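SPbeta prophage-derived aminoglycoside N(3')-acetyltransferase-like protein YokD (Bacillus subtilis, PDB 2NYG) probably transfers an acetyl group from acetyl-coenzyme A to an amino group of aminoglycoside antibiotics, and may thereby contribute to antibiotic resistance. Local coordinates at residues A[223-237]-A[249-263]. Residues are numbered along the deposited sequence; the frame is centred on the assembly and turned at random.
Sequences LFQEVGQAFEAEHNM and LFSLTEAVDFAEKWF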
loop_
_atom_site.group_PDB
_atom_site.type_symbol
_atom_site.label_atom_id
_atom_site.label_comp_id
_atom_site.label_asym_id
_atom_site.label_seq_id
_atom_site.Cartn_x
_atom_site.Cartn_y
_atom_site.Cartn_z
ATOM N N LEU A 223 14.536 6.490 -23.698
ATOM C CA LEU A 223 15.597 5.744 -24.372
ATOM C C LEU A 223 16.066 4.474 -23.636
ATOM O O LEU A 223 16.615 3.560 -24.261
ATOM C CB LEU A 223 16.806 6.658 -24.571
ATOM C CG LEU A 223 16.615 7.925 -25.410
ATOM C CD1 LEU A 223 17.873 8.770 -25.326
ATOM C CD2 LEU A 223 16.298 7.548 -26.851
ATOM N N PHE A 224 15.846 4.428 -22.320
ATOM C CA PHE A 224 16.277 3.310 -21.488
ATOM C C PHE A 224 16.045 1.953 -22.098
ATOM O O PHE A 224 16.873 1.067 -21.947
ATOM C CB PHE A 224 15.610 3.373 -20.114
ATOM C CG PHE A 224 16.088 4.518 -19.260
ATOM C CD1 PHE A 224 16.917 5.504 -19.792
ATOM C CD2 PHE A 224 15.665 4.642 -17.934
ATOM C CE1 PHE A 224 17.310 6.585 -19.034
ATOM C CE2 PHE A 224 16.057 5.737 -17.157
ATOM C CZ PHE A 224 16.876 6.706 -17.707
ATOM N N GLN A 225 14.924 1.793 -22.792
ATOM C CA GLN A 225 14.617 0.527 -23.426
ATOM C C GLN A 225 15.641 0.229 -24.515
ATOM O O GLN A 225 16.014 -0.922 -24.719
ATOM C CB GLN A 225 13.216 0.555 -24.022
ATOM C CG GLN A 225 12.779 -0.776 -24.590
ATOM C CD GLN A 225 12.877 -1.888 -23.576
ATOM O OE1 GLN A 225 12.670 -1.674 -22.386
ATOM N NE2 GLN A 225 13.183 -3.087 -24.043
ATOM N N GLU A 226 16.106 1.271 -25.201
ATOM C CA GLU A 226 17.103 1.101 -26.247
ATOM C C GLU A 226 18.463 0.847 -25.609
ATOM O O GLU A 226 19.226 0.001 -26.057
ATOM C CB GLU A 226 17.187 2.345 -27.120
ATOM C CG GLU A 226 17.588 2.040 -28.549
ATOM C CD GLU A 226 17.892 3.290 -29.362
ATOM O OE1 GLU A 226 17.084 4.251 -29.311
ATOM O OE2 GLU A 226 18.939 3.296 -30.053
ATOM N N VAL A 227 18.761 1.579 -24.548
ATOM C CA VAL A 227 20.036 1.412 -23.864
ATOM C C VAL A 227 20.218 -0.015 -23.346
ATOM O O VAL A 227 21.276 -0.610 -23.511
ATOM C CB VAL A 227 20.145 2.379 -22.688
ATOM C CG1 VAL A 227 21.474 2.199 -21.990
ATOM C CG2 VAL A 227 19.945 3.808 -23.189
ATOM N N GLY A 228 19.166 -0.552 -22.733
ATOM C CA GLY A 228 19.215 -1.891 -22.187
ATOM C C GLY A 228 19.368 -2.941 -23.262
ATOM O O GLY A 228 20.051 -3.940 -23.088
ATOM N N GLN A 229 18.729 -2.711 -24.396
ATOM C CA GLN A 229 18.813 -3.688 -25.467
ATOM C C GLN A 229 20.211 -3.701 -26.108
ATOM O O GLN A 229 20.651 -4.711 -26.651
ATOM C CB GLN A 229 17.706 -3.424 -26.494
ATOM C CG GLN A 229 16.377 -4.103 -26.112
ATOM C CD GLN A 229 15.182 -3.722 -27.000
ATOM O OE1 GLN A 229 15.298 -3.646 -28.222
ATOM N NE2 GLN A 229 14.019 -3.514 -26.376
ATOM N N ALA A 230 20.905 -2.573 -26.012
ATOM C CA ALA A 230 22.241 -2.455 -26.564
ATOM C C ALA A 230 23.221 -3.097 -25.567
ATOM O O ALA A 230 24.228 -3.700 -25.945
ATOM C CB ALA A 230 22.611 -0.952 -26.792
ATOM N N PHE A 231 22.898 -2.961 -24.273
ATOM C CA PHE A 231 23.709 -3.509 -23.201
ATOM C C PHE A 231 23.716 -5.018 -23.324
ATOM O O PHE A 231 24.684 -5.659 -22.981
ATOM C CB PHE A 231 23.095 -3.098 -21.866
ATOM C CG PHE A 231 23.880 -3.527 -20.645
ATOM C CD1 PHE A 231 25.151 -3.020 -20.403
ATOM C CD2 PHE A 231 23.322 -4.399 -19.712
ATOM C CE1 PHE A 231 25.839 -3.371 -19.268
ATOM C CE2 PHE A 231 24.007 -4.748 -18.579
ATOM C CZ PHE A 231 25.260 -4.241 -18.351
ATOM N N GLU A 232 22.614 -5.566 -23.803
ATOM C CA GLU A 232 22.438 -6.992 -23.943
ATOM C C GLU A 232 23.202 -7.615 -25.067
ATOM O O GLU A 232 23.287 -8.824 -25.139
ATOM C CB GLU A 232 20.967 -7.305 -24.175
ATOM C CG GLU A 232 20.171 -7.755 -22.961
ATOM C CD GLU A 232 18.667 -7.979 -23.288
ATOM O OE1 GLU A 232 18.284 -7.781 -24.483
ATOM O OE2 GLU A 232 17.873 -8.359 -22.374
ATOM N N ALA A 233 23.711 -6.803 -25.975
ATOM C CA ALA A 233 24.431 -7.332 -27.111
ATOM C C ALA A 233 25.690 -8.066 -26.675
ATOM O O ALA A 233 25.924 -9.193 -27.091
ATOM C CB ALA A 233 24.786 -6.205 -28.061
ATOM N N GLU A 234 26.441 -7.447 -25.765
ATOM C CA GLU A 234 27.717 -7.999 -25.316
ATOM C C GLU A 234 27.959 -8.107 -23.816
ATOM O O GLU A 234 29.061 -8.426 -23.396
ATOM C CB GLU A 234 28.842 -7.165 -25.917
ATOM C CG GLU A 234 28.818 -7.114 -27.421
ATOM C CD GLU A 234 29.949 -6.307 -28.011
ATOM O OE1 GLU A 234 29.969 -5.069 -27.838
ATOM O OE2 GLU A 234 30.822 -6.919 -28.654
ATOM N N HIS A 235 26.958 -7.822 -23.004
ATOM C CA HIS A 235 27.167 -7.887 -21.563
ATOM C C HIS A 235 26.499 -9.058 -20.873
ATOM O O HIS A 235 25.403 -9.474 -21.250
ATOM C CB HIS A 235 26.757 -6.562 -20.945
ATOM C CG HIS A 235 27.699 -5.461 -21.289
ATOM N ND1 HIS A 235 28.786 -5.150 -20.502
ATOM C CD2 HIS A 235 27.813 -4.706 -22.406
ATOM C CE1 HIS A 235 29.535 -4.256 -21.122
ATOM N NE2 HIS A 235 28.968 -3.972 -22.281
ATOM N N ASN A 236 27.192 -9.608 -19.879
ATOM C CA ASN A 236 26.686 -10.756 -19.142
ATOM C C ASN A 236 25.420 -10.387 -18.425
ATOM O O ASN A 236 25.337 -9.347 -17.773
ATOM C CB ASN A 236 27.722 -11.265 -18.149
ATOM C CG ASN A 236 28.906 -11.916 -18.836
ATOM O OD1 ASN A 236 28.735 -12.741 -19.740
ATOM N ND2 ASN A 236 30.117 -11.552 -18.411
ATOM N N MET A 237 24.432 -11.254 -18.549
ATOM C CA MET A 237 23.144 -11.000 -17.952
ATOM C C MET A 237 22.386 -12.309 -17.791
ATOM O O MET A 237 22.229 -13.055 -18.748
ATOM C CB MET A 237 22.388 -10.051 -18.869
ATOM C CG MET A 237 21.021 -9.717 -18.394
ATOM S SD MET A 237 20.167 -8.715 -19.564
ATOM C CE MET A 237 21.137 -7.146 -19.393
ATOM N N LEU A 249 18.741 -10.529 -14.371
ATOM C CA LEU A 249 19.529 -10.016 -13.270
ATOM C C LEU A 249 20.873 -9.623 -13.852
ATOM O O LEU A 249 21.490 -10.421 -14.557
ATOM C CB LEU A 249 19.720 -11.108 -12.207
ATOM C CG LEU A 249 20.693 -10.739 -11.085
ATOM C CD1 LEU A 249 20.047 -9.727 -10.154
ATOM C CD2 LEU A 249 21.101 -11.967 -10.319
ATOM N N PHE A 250 21.318 -8.401 -13.572
ATOM C CA PHE A 250 22.607 -7.926 -14.068
ATOM C C PHE A 250 23.286 -6.939 -13.132
ATOM O O PHE A 250 22.694 -6.461 -12.169
ATOM C CB PHE A 250 22.444 -7.299 -15.454
ATOM C CG PHE A 250 21.469 -6.163 -15.496
ATOM C CD1 PHE A 250 21.847 -4.883 -15.098
ATOM C CD2 PHE A 250 20.169 -6.367 -15.960
ATOM C CE1 PHE A 250 20.947 -3.822 -15.166
ATOM C CE2 PHE A 250 19.264 -5.313 -16.033
ATOM C CZ PHE A 250 19.654 -4.039 -15.636
ATOM N N SER A 251 24.545 -6.649 -13.432
ATOM C CA SER A 251 25.358 -5.727 -12.647
ATOM C C SER A 251 24.865 -4.283 -12.799
ATOM O O SER A 251 24.629 -3.822 -13.908
ATOM C CB SER A 251 26.805 -5.832 -13.107
ATOM O OG SER A 251 27.608 -4.901 -12.416
ATOM N N LEU A 252 24.702 -3.577 -11.687
ATOM C CA LEU A 252 24.216 -2.215 -11.757
ATOM C C LEU A 252 25.340 -1.309 -12.223
ATOM O O LEU A 252 25.161 -0.493 -13.132
ATOM C CB LEU A 252 23.672 -1.769 -10.401
ATOM C CG LEU A 252 23.072 -0.362 -10.262
ATOM C CD1 LEU A 252 22.106 -0.311 -9.116
ATOM C CD2 LEU A 252 24.180 0.650 -10.054
ATOM N N THR A 253 26.513 -1.472 -11.606
ATOM C CA THR A 253 27.696 -0.699 -11.963
ATOM C C THR A 253 28.014 -0.861 -13.455
ATOM O O THR A 253 28.392 0.086 -14.138
ATOM C CB THR A 253 28.890 -1.168 -11.151
ATOM O OG1 THR A 253 28.593 -1.018 -9.759
ATOM C CG2 THR A 253 30.109 -0.364 -11.490
ATOM N N GLU A 254 27.851 -2.081 -13.935
ATOM C CA GLU A 254 28.119 -2.434 -15.317
ATOM C C GLU A 254 27.095 -1.792 -16.234
ATOM O O GLU A 254 27.404 -1.381 -17.350
ATOM C CB GLU A 254 28.064 -3.945 -15.414
ATOM C CG GLU A 254 28.489 -4.595 -16.695
ATOM C CD GLU A 254 28.804 -6.065 -16.469
ATOM O OE1 GLU A 254 28.636 -6.878 -17.398
ATOM O OE2 GLU A 254 29.240 -6.412 -15.355
ATOM N N ALA A 255 25.862 -1.705 -15.755
ATOM C CA ALA A 255 24.780 -1.123 -16.527
ATOM C C ALA A 255 24.933 0.390 -16.601
ATOM O O ALA A 255 24.739 0.996 -17.650
ATOM C CB ALA A 255 23.426 -1.494 -15.897
ATOM N N VAL A 256 25.276 1.014 -15.489
ATOM C CA VAL A 256 25.421 2.460 -15.514
ATOM C C VAL A 256 26.537 2.873 -16.467
ATOM O O VAL A 256 26.359 3.767 -17.301
ATOM C CB VAL A 256 25.713 3.046 -14.101
ATOM C CG1 VAL A 256 25.844 4.559 -14.179
ATOM C CG2 VAL A 256 24.585 2.690 -13.147
ATOM N N ASP A 257 27.679 2.206 -16.356
ATOM C CA ASP A 257 28.813 2.536 -17.199
ATOM C C ASP A 257 28.484 2.470 -18.672
ATOM O O ASP A 257 28.842 3.377 -19.412
ATOM C CB ASP A 257 30.008 1.634 -16.878
ATOM C CG ASP A 257 30.612 1.940 -15.521
ATOM O OD1 ASP A 257 30.373 3.062 -15.014
ATOM O OD2 ASP A 257 31.331 1.071 -14.972
ATOM N N PHE A 258 27.796 1.411 -19.093
ATOM C CA PHE A 258 27.420 1.248 -20.492
ATOM C C PHE A 258 26.455 2.339 -20.925
ATOM O O PHE A 258 26.543 2.844 -22.035
ATOM C CB PHE A 258 26.771 -0.110 -20.721
ATOM C CG PHE A 258 26.457 -0.391 -22.156
ATOM C CD1 PHE A 258 27.414 -0.952 -22.995
ATOM C CD2 PHE A 258 25.203 -0.077 -22.680
ATOM C CE1 PHE A 258 27.129 -1.197 -24.341
ATOM C CE2 PHE A 258 24.903 -0.314 -24.020
ATOM C CZ PHE A 258 25.867 -0.875 -24.857
ATOM N N ALA A 259 25.528 2.685 -20.038
ATOM C CA ALA A 259 24.543 3.721 -20.308
ATOM C C ALA A 259 25.246 5.046 -20.604
ATOM O O ALA A 259 24.869 5.788 -21.516
ATOM C CB ALA A 259 23.629 3.871 -19.113
ATOM N N GLU A 260 26.266 5.342 -19.815
ATOM C CA GLU A 260 27.025 6.558 -19.993
ATOM C C GLU A 260 27.593 6.586 -21.408
ATOM O O GLU A 260 27.343 7.517 -22.161
ATOM C CB GLU A 260 28.148 6.625 -18.945
ATOM C CG GLU A 260 29.207 7.680 -19.203
ATOM C CD GLU A 260 30.112 7.877 -18.010
ATOM O OE1 GLU A 260 30.423 6.878 -17.333
ATOM O OE2 GLU A 260 30.521 9.026 -17.746
ATOM N N LYS A 261 28.335 5.550 -21.773
ATOM C CA LYS A 261 28.943 5.478 -23.091
ATOM C C LYS A 261 27.951 5.550 -24.246
ATOM O O LYS A 261 28.146 6.323 -25.188
ATOM C CB LYS A 261 29.809 4.228 -23.186
ATOM C CG LYS A 261 30.990 4.324 -22.252
ATOM C CD LYS A 261 31.885 3.118 -22.287
ATOM C CE LYS A 261 33.116 3.385 -21.448
ATOM N NZ LYS A 261 34.129 2.311 -21.575
ATOM N N TRP A 262 26.886 4.763 -24.178
ATOM C CA TRP A 262 25.863 4.794 -25.213
ATOM C C TRP A 262 25.397 6.250 -25.361
ATOM O O TRP A 262 25.295 6.761 -26.468
ATOM C CB TRP A 262 24.687 3.901 -24.821
ATOM C CG TRP A 262 23.668 3.725 -25.898
ATOM C CD1 TRP A 262 23.550 2.665 -26.743
ATOM C CD2 TRP A 262 22.599 4.622 -26.226
ATOM N NE1 TRP A 262 22.468 2.838 -27.578
ATOM C CE2 TRP A 262 21.868 4.032 -27.284
ATOM C CE3 TRP A 262 22.188 5.865 -25.730
ATOM C CZ2 TRP A 262 20.747 4.644 -27.853
ATOM C CZ3 TRP A 262 21.077 6.473 -26.289
ATOM C CH2 TRP A 262 20.367 5.861 -27.342
ATOM N N PHE A 263 25.117 6.911 -24.242
ATOM C CA PHE A 263 24.688 8.307 -24.265
ATOM C C PHE A 263 25.760 9.236 -24.845
ATOM O O PHE A 263 25.474 10.035 -25.733
ATOM C CB PHE A 263 24.347 8.807 -22.847
ATOM C CG PHE A 263 23.014 8.346 -22.323
ATOM C CD1 PHE A 263 21.872 8.463 -23.096
ATOM C CD2 PHE A 263 22.896 7.831 -21.035
ATOM C CE1 PHE A 263 20.632 8.076 -22.602
ATOM C CE2 PHE A 263 21.662 7.442 -20.533
ATOM C CZ PHE A 263 20.529 7.564 -21.318
HETATM O O HOH W 1 21.225 1.378 -29.435
HETATM O O HOH W 2 26.060 -7.472 -15.780
HETATM O O HOH W 3 29.852 -8.517 -19.393
#
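F231 pushes the edge of its ring at two other phenylalanines, F250 and F258, and with H235 they make the aromatic cluster that joins helix 224-234 to helix 252-268 and the strand end before it. Toward F250 the pair is T-shaped, centroids 5.8 Å apart; toward F258 it is an offset edge-to-face pair with planes at 62°. F231 CG lies anti to the backbone N (chi1 -176°), which carries the ring out between these partners, with A255 CB over one face. In return F258 lays a face over F231 CA, 3.8 Å from the ring centroid. M237 bends at its last torsion, bringing its methyl CE to F250 CD2 at 3.7 Å, while SD stands obliquely to the F250 ring, 5.4 Å from its centroid, a Met-aromatic contact. Further along, V227 splits its branches: CG1 meets A259, while CG2 sits over the six-membered ring of W262.

The helix axes, taken over these short segments, cross at 111°. Outside the pair, helix 183-187 packs on A255 and A259. Polar links between the segments run through water: one water accepts from S251 N and donates to N236 O, another joins N236 N to E254 OE1. At the W262 edge a water accepts from NE1 at 2.7 Å and donates to E226 OE2 at 3.0 Å.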